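Local coordinates for protein D-glycero-D-manno-heptose 1-phosphate kinase (Bacteroides thetaiotaomicron, PDB 3K85) that probably phosphorylates a sugar substrate with ATP, as a GHMP-family kinase likely to act on D-glycero-D-manno-heptose 1-phosphate, at residues T36-A41 with P328-D333. Residues are numbered along the deposited sequence; the frame is centred on the assembly and turned at random.
Sequences TINLYA and PFQFID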
loop_
_atom_site.group_PDB
_atom_site.type_symbol
_atom_site.label_atom_id
_atom_site.label_comp_id
_atom_site.label_asym_id
_atom_site.label_seq_id
_atom_site.Cartn_x
_atom_site.Cartn_y
_atom_site.Cartn_z
ATOM N N THR A 36 4.233 10.996 -5.067
ATOM C CA THR A 36 3.765 12.087 -5.895
ATOM C C THR A 36 3.288 13.261 -5.036
ATOM O O THR A 36 2.877 13.077 -3.894
ATOM C CB THR A 36 2.647 11.618 -6.810
ATOM O OG1 THR A 36 1.701 10.863 -6.049
ATOM C CG2 THR A 36 3.218 10.753 -7.932
ATOM N N ILE A 37 3.370 14.465 -5.598
ATOM C CA ILE A 37 2.982 15.692 -4.904
ATOM C C ILE A 37 1.994 16.522 -5.733
ATOM O O ILE A 37 1.867 16.313 -6.938
ATOM C CB ILE A 37 4.225 16.554 -4.593
ATOM C CG1 ILE A 37 4.926 16.956 -5.894
ATOM C CG2 ILE A 37 5.181 15.778 -3.697
ATOM C CD1 ILE A 37 6.129 17.870 -5.667
ATOM N N ASN A 38 1.317 17.474 -5.091
ATOM C CA ASN A 38 0.317 18.298 -5.771
ATOM C C ASN A 38 0.766 19.294 -6.843
ATOM O O ASN A 38 0.136 20.343 -7.016
ATOM C CB ASN A 38 -0.549 19.029 -4.740
ATOM C CG ASN A 38 0.262 19.897 -3.807
ATOM O OD1 ASN A 38 1.497 19.905 -3.854
ATOM N ND2 ASN A 38 -0.426 20.621 -2.935
ATOM N N LEU A 39 1.841 18.975 -7.557
ATOM C CA LEU A 39 2.317 19.812 -8.661
ATOM C C LEU A 39 2.098 18.925 -9.883
ATOM O O LEU A 39 2.638 17.822 -9.953
ATOM C CB LEU A 39 3.797 20.168 -8.480
ATOM C CG LEU A 39 4.051 21.436 -7.652
ATOM C CD1 LEU A 39 3.119 21.486 -6.446
ATOM C CD2 LEU A 39 5.493 21.463 -7.203
ATOM N N TYR A 40 1.322 19.411 -10.847
ATOM C CA TYR A 40 0.958 18.605 -12.000
ATOM C C TYR A 40 1.346 19.035 -13.410
ATOM O O TYR A 40 1.946 20.086 -13.634
ATOM C CB TYR A 40 -0.558 18.427 -11.992
ATOM C CG TYR A 40 -1.146 17.950 -10.682
ATOM C CD1 TYR A 40 -1.403 16.587 -10.465
ATOM C CD2 TYR A 40 -1.518 18.863 -9.679
ATOM C CE1 TYR A 40 -2.025 16.143 -9.293
ATOM C CE2 TYR A 40 -2.140 18.427 -8.499
ATOM C CZ TYR A 40 -2.393 17.062 -8.319
ATOM O OH TYR A 40 -3.034 16.611 -7.184
ATOM N N ALA A 41 0.954 18.175 -14.352
ATOM C CA ALA A 41 1.123 18.366 -15.785
ATOM C C ALA A 41 -0.322 18.254 -16.246
ATOM O O ALA A 41 -1.037 17.343 -15.822
ATOM C CB ALA A 41 1.961 17.233 -16.393
ATOM N N PRO A 328 5.873 25.504 -1.872
ATOM C CA PRO A 328 4.924 24.814 -0.999
ATOM C C PRO A 328 4.299 23.631 -1.737
ATOM O O PRO A 328 3.979 23.719 -2.926
ATOM C CB PRO A 328 3.915 25.907 -0.670
ATOM C CG PRO A 328 3.893 26.710 -1.925
ATOM C CD PRO A 328 5.361 26.834 -2.250
ATOM N N PHE A 329 4.116 22.526 -1.027
ATOM C CA PHE A 329 3.561 21.343 -1.654
ATOM C C PHE A 329 2.798 20.487 -0.658
ATOM O O PHE A 329 2.850 20.699 0.549
ATOM C CB PHE A 329 4.698 20.495 -2.235
ATOM C CG PHE A 329 5.446 19.719 -1.193
ATOM C CD1 PHE A 329 5.103 18.400 -0.914
ATOM C CD2 PHE A 329 6.412 20.339 -0.405
ATOM C CE1 PHE A 329 5.706 17.714 0.140
ATOM C CE2 PHE A 329 7.026 19.661 0.660
ATOM C CZ PHE A 329 6.671 18.349 0.932
ATOM N N GLN A 330 2.110 19.494 -1.202
ATOM C CA GLN A 330 1.366 18.531 -0.422
ATOM C C GLN A 330 1.467 17.213 -1.192
ATOM O O GLN A 330 1.530 17.207 -2.426
ATOM C CB GLN A 330 -0.097 18.959 -0.285
ATOM C CG GLN A 330 -0.294 20.220 0.543
ATOM C CD GLN A 330 0.235 20.063 1.959
ATOM O OE1 GLN A 330 -0.194 19.173 2.695
ATOM N NE2 GLN A 330 1.171 20.925 2.347
ATOM N N PHE A 331 1.516 16.107 -0.463
ATOM C CA PHE A 331 1.583 14.797 -1.086
ATOM C C PHE A 331 0.210 14.497 -1.656
ATOM O O PHE A 331 -0.800 14.854 -1.055
ATOM C CB PHE A 331 1.950 13.746 -0.047
ATOM C CG PHE A 331 3.380 13.801 0.381
ATOM C CD1 PHE A 331 4.396 13.452 -0.505
ATOM C CD2 PHE A 331 3.714 14.197 1.666
ATOM C CE1 PHE A 331 5.726 13.494 -0.117
ATOM C CE2 PHE A 331 5.040 14.246 2.071
ATOM C CZ PHE A 331 6.050 13.893 1.180
ATOM N N ILE A 332 0.162 13.867 -2.821
ATOM C CA ILE A 332 -1.121 13.533 -3.418
ATOM C C ILE A 332 -1.107 12.018 -3.615
ATOM O O ILE A 332 -0.117 11.460 -4.088
ATOM C CB ILE A 332 -1.329 14.307 -4.758
ATOM C CG1 ILE A 332 -2.710 14.002 -5.335
ATOM C CG2 ILE A 332 -0.262 13.941 -5.756
ATOM C CD1 ILE A 332 -3.863 14.458 -4.437
ATOM N N ASP A 333 -2.190 11.345 -3.235
ATOM C CA ASP A 333 -2.241 9.886 -3.338
ATOM C C ASP A 333 -2.664 9.300 -4.674
ATOM O O ASP A 333 -2.504 8.100 -4.897
ATOM C CB ASP A 333 -3.153 9.300 -2.260
ATOM C CG ASP A 333 -3.071 7.777 -2.201
ATOM O OD1 ASP A 333 -2.025 7.256 -1.757
ATOM O OD2 ASP A 333 -4.043 7.100 -2.612
#
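F329 meets I37 through its ring: CD1 lies 3.8 Å from I37 CG2, the two side chains crossing at about a right angle. The same methyl also touches F331 CD1, so I37 reaches both rings with one branch. At Q330 the backbone is gripped twice by N38. N38 N donates to Q330 O at 2.7 Å, nearly along the C=O axis, and Q330 N donates to N38 OD1 at 2.8 Å, from above the plane of the side-chain amide. CG of N38 stands between the backbone N and the carbonyl carbon (chi1 58°), and OD1 beyond it takes the Q330 N-H. An alanine here would probably leave Q330 N without this acceptor, with the bond from N38 N to Q330 O still holding the pair. F331 forms a single beta bridge with I37 and keeps its ring edge toward T36 O. Next, I332 N donates an almost straight bond to T36 O (3.0 Å, 169°), while T36 OG1 donates to I332 O at 2.7 Å. I332 CG2 packs on the I37 carbonyl, and its CG1, anti to the backbone N (chi1 -177°), comes to the ring edge of Y40, 3.2 Å from Y40 OH. The 328-333 loop thus packs on the corner at N38, where the chain passes from strand 30-37 to strand 39-47 of the large mixed sheet of this GHMP-family fold. F329 and F331 reach M199 of the separate three-stranded antiparallel sheet, linking the two sheets, and F331 also packs against helix 189-197, whose E196 accepts its backbone N-H.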